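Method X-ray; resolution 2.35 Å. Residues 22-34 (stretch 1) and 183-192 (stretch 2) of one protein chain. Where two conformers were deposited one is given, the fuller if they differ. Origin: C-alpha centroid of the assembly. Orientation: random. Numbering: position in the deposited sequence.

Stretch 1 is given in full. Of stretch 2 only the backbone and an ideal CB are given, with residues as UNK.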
# COMPACT_ATOMS: atom_id res chain seq x y z
N PRO A 22 -18.30 -21.61 -1.77
CA PRO A 22 -18.97 -21.61 -0.45
C PRO A 22 -19.00 -20.27 0.29
O PRO A 22 -20.03 -19.91 0.87
CB PRO A 22 -18.21 -22.68 0.33
CG PRO A 22 -17.75 -23.64 -0.71
CD PRO A 22 -17.53 -22.85 -1.99
N ILE A 23 -17.88 -19.51 0.25
CA ILE A 23 -17.74 -18.23 0.95
C ILE A 23 -18.76 -17.17 0.51
O ILE A 23 -19.15 -16.33 1.32
CB ILE A 23 -16.27 -17.70 0.91
CG1 ILE A 23 -16.03 -16.66 2.02
CG2 ILE A 23 -15.88 -17.17 -0.48
CD1 ILE A 23 -14.71 -16.53 2.44
N TYR A 24 -19.20 -17.21 -0.75
CA TYR A 24 -20.14 -16.23 -1.29
C TYR A 24 -21.61 -16.72 -1.32
O TYR A 24 -22.49 -15.99 -1.79
CB TYR A 24 -19.70 -15.82 -2.69
CG TYR A 24 -18.75 -14.65 -2.72
CD1 TYR A 24 -19.23 -13.34 -2.71
CD2 TYR A 24 -17.38 -14.84 -2.81
CE1 TYR A 24 -18.37 -12.25 -2.78
CE2 TYR A 24 -16.50 -13.75 -2.87
CZ TYR A 24 -17.00 -12.46 -2.85
OH TYR A 24 -16.14 -11.39 -2.91
N ALA A 25 -21.88 -17.96 -0.83
CA ALA A 25 -23.24 -18.56 -0.84
C ALA A 25 -24.24 -17.68 -0.08
O ALA A 25 -25.29 -17.32 -0.64
CB ALA A 25 -23.20 -19.96 -0.23
N GLU A 26 -23.88 -17.27 1.16
CA GLU A 26 -24.71 -16.41 1.99
C GLU A 26 -24.97 -15.05 1.35
O GLU A 26 -26.08 -14.51 1.50
CB GLU A 26 -24.10 -16.26 3.39
CG GLU A 26 -25.07 -15.76 4.43
CD GLU A 26 -26.20 -16.71 4.77
OE1 GLU A 26 -25.91 -17.86 5.18
OE2 GLU A 26 -27.38 -16.31 4.65
N TYR A 27 -23.99 -14.50 0.60
CA TYR A 27 -24.17 -13.22 -0.08
C TYR A 27 -25.14 -13.38 -1.25
O TYR A 27 -25.97 -12.50 -1.47
CB TYR A 27 -22.82 -12.63 -0.57
CG TYR A 27 -22.96 -11.28 -1.23
CD1 TYR A 27 -23.00 -10.11 -0.48
CD2 TYR A 27 -23.12 -11.17 -2.61
CE1 TYR A 27 -23.18 -8.87 -1.08
CE2 TYR A 27 -23.31 -9.93 -3.23
CZ TYR A 27 -23.33 -8.78 -2.45
OH TYR A 27 -23.52 -7.54 -3.04
N ALA A 28 -25.05 -14.51 -1.98
CA ALA A 28 -25.95 -14.82 -3.10
C ALA A 28 -27.40 -14.95 -2.61
O ALA A 28 -28.32 -14.43 -3.25
CB ALA A 28 -25.51 -16.11 -3.78
N ALA A 29 -27.59 -15.61 -1.43
CA ALA A 29 -28.90 -15.77 -0.79
C ALA A 29 -29.49 -14.40 -0.46
O ALA A 29 -30.58 -14.07 -0.94
CB ALA A 29 -28.76 -16.60 0.49
N TRP A 30 -28.74 -13.56 0.30
CA TRP A 30 -29.15 -12.20 0.64
C TRP A 30 -29.51 -11.40 -0.62
O TRP A 30 -30.51 -10.68 -0.63
CB TRP A 30 -28.03 -11.48 1.42
CG TRP A 30 -28.27 -10.01 1.61
CD1 TRP A 30 -28.98 -9.43 2.62
CD2 TRP A 30 -27.81 -8.94 0.77
NE1 TRP A 30 -28.99 -8.06 2.46
CE2 TRP A 30 -28.27 -7.73 1.34
CE3 TRP A 30 -27.02 -8.88 -0.39
CZ2 TRP A 30 -27.99 -6.48 0.78
CZ3 TRP A 30 -26.75 -7.65 -0.95
CH2 TRP A 30 -27.22 -6.46 -0.36
N LEU A 31 -28.69 -11.54 -1.69
CA LEU A 31 -28.88 -10.84 -2.96
C LEU A 31 -30.21 -11.20 -3.64
O LEU A 31 -30.87 -10.33 -4.21
CB LEU A 31 -27.68 -11.10 -3.90
CG LEU A 31 -27.43 -10.08 -5.03
CD1 LEU A 31 -27.08 -8.69 -4.49
CD2 LEU A 31 -26.33 -10.56 -5.94
N GLN A 32 -30.65 -12.48 -3.51
CA GLN A 32 -31.93 -12.94 -4.07
C GLN A 32 -33.12 -12.35 -3.31
O GLN A 32 -34.10 -11.94 -3.93
CB GLN A 32 -32.00 -14.47 -4.08
CG GLN A 32 -31.63 -15.07 -5.43
CD GLN A 32 -31.68 -16.58 -5.42
OE1 GLN A 32 -30.66 -17.26 -5.30
NE2 GLN A 32 -32.87 -17.14 -5.57
N ASP A 33 -33.01 -12.25 -1.97
CA ASP A 33 -34.06 -11.70 -1.11
C ASP A 33 -34.23 -10.17 -1.26
O ASP A 33 -35.24 -9.62 -0.80
CB ASP A 33 -33.81 -12.08 0.37
CG ASP A 33 -33.64 -13.57 0.65
OD1 ASP A 33 -33.52 -14.35 -0.33
OD2 ASP A 33 -33.57 -13.95 1.84
N VAL A 34 -33.23 -9.48 -1.88
CA VAL A 34 -33.25 -8.01 -2.07
C VAL A 34 -34.53 -7.56 -2.81
O VAL A 34 -34.77 -7.98 -3.94
CB VAL A 34 -31.95 -7.46 -2.74
CG1 VAL A 34 -32.12 -6.01 -3.20
CG2 VAL A 34 -30.75 -7.59 -1.80
N UNK A 183 -25.39 0.98 4.85
CA UNK A 183 -26.33 0.52 3.82
C UNK A 183 -26.97 -0.82 4.16
O UNK A 183 -28.18 -0.96 4.02
CB UNK A 183 -25.61 0.41 2.47
N UNK A 184 -26.14 -1.85 4.52
CA UNK A 184 -26.65 -3.22 4.71
C UNK A 184 -26.30 -3.86 6.07
O UNK A 184 -25.63 -4.91 6.11
CB UNK A 184 -26.10 -4.11 3.59
N UNK A 185 -26.82 -3.33 7.21
CA UNK A 185 -26.52 -3.95 8.52
C UNK A 185 -26.87 -5.43 8.58
O UNK A 185 -26.12 -6.21 9.16
CB UNK A 185 -27.28 -3.22 9.63
N UNK A 186 -27.97 -5.83 7.92
CA UNK A 186 -28.43 -7.23 7.91
C UNK A 186 -27.39 -8.21 7.30
O UNK A 186 -27.34 -9.37 7.70
CB UNK A 186 -29.74 -7.33 7.13
N UNK A 187 -26.55 -7.72 6.37
CA UNK A 187 -25.50 -8.51 5.71
C UNK A 187 -24.39 -8.87 6.71
O UNK A 187 -23.85 -9.97 6.67
CB UNK A 187 -24.92 -7.74 4.52
N UNK A 188 -24.10 -7.97 7.64
CA UNK A 188 -23.10 -8.18 8.68
C UNK A 188 -23.58 -9.15 9.76
O UNK A 188 -22.77 -9.64 10.56
CB UNK A 188 -22.72 -6.84 9.32
N UNK A 189 -24.89 -9.43 9.78
CA UNK A 189 -25.47 -10.40 10.70
C UNK A 189 -25.24 -11.81 10.13
O UNK A 189 -24.98 -12.75 10.89
CB UNK A 189 -26.96 -10.13 10.92
N UNK A 190 -25.29 -11.94 8.78
CA UNK A 190 -25.10 -13.21 8.05
C UNK A 190 -23.64 -13.66 7.92
O UNK A 190 -23.39 -14.85 7.73
CB UNK A 190 -25.70 -13.08 6.65
N UNK A 191 -22.67 -12.71 7.99
CA UNK A 191 -21.24 -13.02 7.89
C UNK A 191 -20.48 -12.63 9.17
O UNK A 191 -20.68 -11.52 9.69
CB UNK A 191 -20.63 -12.30 6.68
N UNK A 192 -19.54 -13.49 9.64
CA UNK A 192 -18.72 -13.11 10.81
C UNK A 192 -17.53 -12.22 10.38
O UNK A 192 -16.38 -12.69 10.36
CB UNK A 192 -18.21 -14.36 11.53

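Stretch 2 runs roughly antiparallel to the helix of stretch 1, the two axes crossing at 146° and approaching to 10.4 Å. At position 183 nothing of stretch 1 lies within 5.5 Å of the ideal CB, so the visible atoms set no preference; the residue is Leu-183.

Position 184 leaves helical geometry (phi/psi -127/65), and its CB points toward stretch 1, 4.1 Å from CZ2 of Trp-30. An apolar or aromatic side chain would suit the indole. Phe-184 offers its ring face to the edge of Trp-30, with centroids 5.2 Å apart and planes at 74°; Phe-184 CD1 lies 3.6 Å from Trp-30 CZ2.

Position 185 is out of reach, and its phi of -55° admits proline among many others; it is Pro-185.

At 186 the CB points sideways, 4.8 Å from Trp-30 NE1, an indole donor with no acceptor in stretch 1. Glu, Gln, Asp or Asn could answer it. Glu-186 does, its side chain bending back (chi1 p, chi2 m) so that OE2 accepts a hydrogen bond from Trp-30 NE1 at 3.1 Å.

The CB of 187 points toward stretch 1, 4.6 Å from Trp-30 NE1, with the indole face and the Tyr-27 ring ahead. A branched aliphatic chain or methionine would fit. Leu-187 places CD2 over the six-membered ring of Trp-30, 3.6 Å from its centroid and almost on the normal, while the same CD2 lies 3.7 Å from Tyr-27 CE1.

Positions 188 and 189 are out of reach of stretch 1 and remain unconstrained by it; they are Phe-188 and Arg-189.

At 190 the CB points toward stretch 1, 3.5 Å from Glu-26 CG, and the carboxylates of Glu-26 and Asp-33 favour a long basic chain, Arg or Lys. Arg-190 settles among Glu-26, Ala-29, Trp-30 and Asp-33. Its NE and NH2 both donate to Glu-26 OE2, at 2.7 and 2.9 Å, forming a salt bridge; NH1 stays 4.1 Å from Asp-33 OD2, beyond salt-bridge range.

Position 191 leaves the helix (phi/psi -118/138) with CB sideways and nothing within 5.5 Å. Only a long side chain could reach the start of the facing helix, where Ile-23 O and Tyr-27 N lack partners within stretch 1; a polar tip would suit them. Tyr-191 OH donates to Ile-23 O at 2.7 Å and accepts from Tyr-27 N at 2.9 Å, tying both backbone groups to one hydroxyl.

Position 192 points into space free of stretch 1, and its phi of -83° is compatible with the deposited Pro-192.

Stretch 2 183-192: LFPELFRRYP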
# COMPACT_ATOMS: atom_id res chain seq x y z
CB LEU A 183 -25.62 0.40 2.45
CG LEU A 183 -25.15 1.69 1.77
CD1 LEU A 183 -24.23 1.37 0.61
CD2 LEU A 183 -26.33 2.53 1.30
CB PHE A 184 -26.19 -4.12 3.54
CG PHE A 184 -26.06 -3.42 2.20
CD1 PHE A 184 -27.19 -3.08 1.46
CD2 PHE A 184 -24.81 -3.11 1.68
CE1 PHE A 184 -27.07 -2.44 0.22
CE2 PHE A 184 -24.69 -2.48 0.44
CZ PHE A 184 -25.82 -2.15 -0.29
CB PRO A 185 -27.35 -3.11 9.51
CG PRO A 185 -28.36 -2.39 8.67
CD PRO A 185 -27.68 -2.13 7.37
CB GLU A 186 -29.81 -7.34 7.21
CG GLU A 186 -29.79 -7.14 5.70
CD GLU A 186 -29.80 -5.71 5.18
OE1 GLU A 186 -29.71 -4.76 6.00
OE2 GLU A 186 -29.89 -5.53 3.95
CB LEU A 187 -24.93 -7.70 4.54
CG LEU A 187 -24.40 -8.46 3.32
CD1 LEU A 187 -25.10 -9.77 3.11
CD2 LEU A 187 -24.49 -7.59 2.09
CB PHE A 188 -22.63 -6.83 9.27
CG PHE A 188 -21.75 -6.06 8.31
CD1 PHE A 188 -22.31 -5.28 7.30
CD2 PHE A 188 -20.37 -6.18 8.37
CE1 PHE A 188 -21.50 -4.59 6.40
CE2 PHE A 188 -19.55 -5.49 7.47
CZ PHE A 188 -20.12 -4.69 6.49
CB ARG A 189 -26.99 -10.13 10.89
CG ARG A 189 -27.66 -10.96 11.99
CD ARG A 189 -29.17 -10.67 12.07
NE ARG A 189 -29.84 -10.98 10.80
CZ ARG A 189 -30.57 -10.12 10.11
NH1 ARG A 189 -30.79 -8.90 10.59
NH2 ARG A 189 -31.12 -10.47 8.96
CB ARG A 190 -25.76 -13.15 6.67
CG ARG A 190 -27.25 -12.80 6.72
CD ARG A 190 -27.82 -12.51 5.35
NE ARG A 190 -28.27 -13.74 4.70
CZ ARG A 190 -29.45 -13.88 4.12
NH1 ARG A 190 -30.31 -12.88 4.09
NH2 ARG A 190 -29.78 -15.04 3.55
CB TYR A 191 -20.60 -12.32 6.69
CG TYR A 191 -20.82 -13.01 5.37
CD1 TYR A 191 -19.94 -13.98 4.91
CD2 TYR A 191 -21.86 -12.62 4.53
CE1 TYR A 191 -20.11 -14.59 3.68
CE2 TYR A 191 -22.04 -13.21 3.28
CZ TYR A 191 -21.16 -14.20 2.86
OH TYR A 191 -21.33 -14.78 1.62
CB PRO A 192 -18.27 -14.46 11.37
CG PRO A 192 -18.21 -15.37 10.18
CD PRO A 192 -19.14 -14.82 9.11
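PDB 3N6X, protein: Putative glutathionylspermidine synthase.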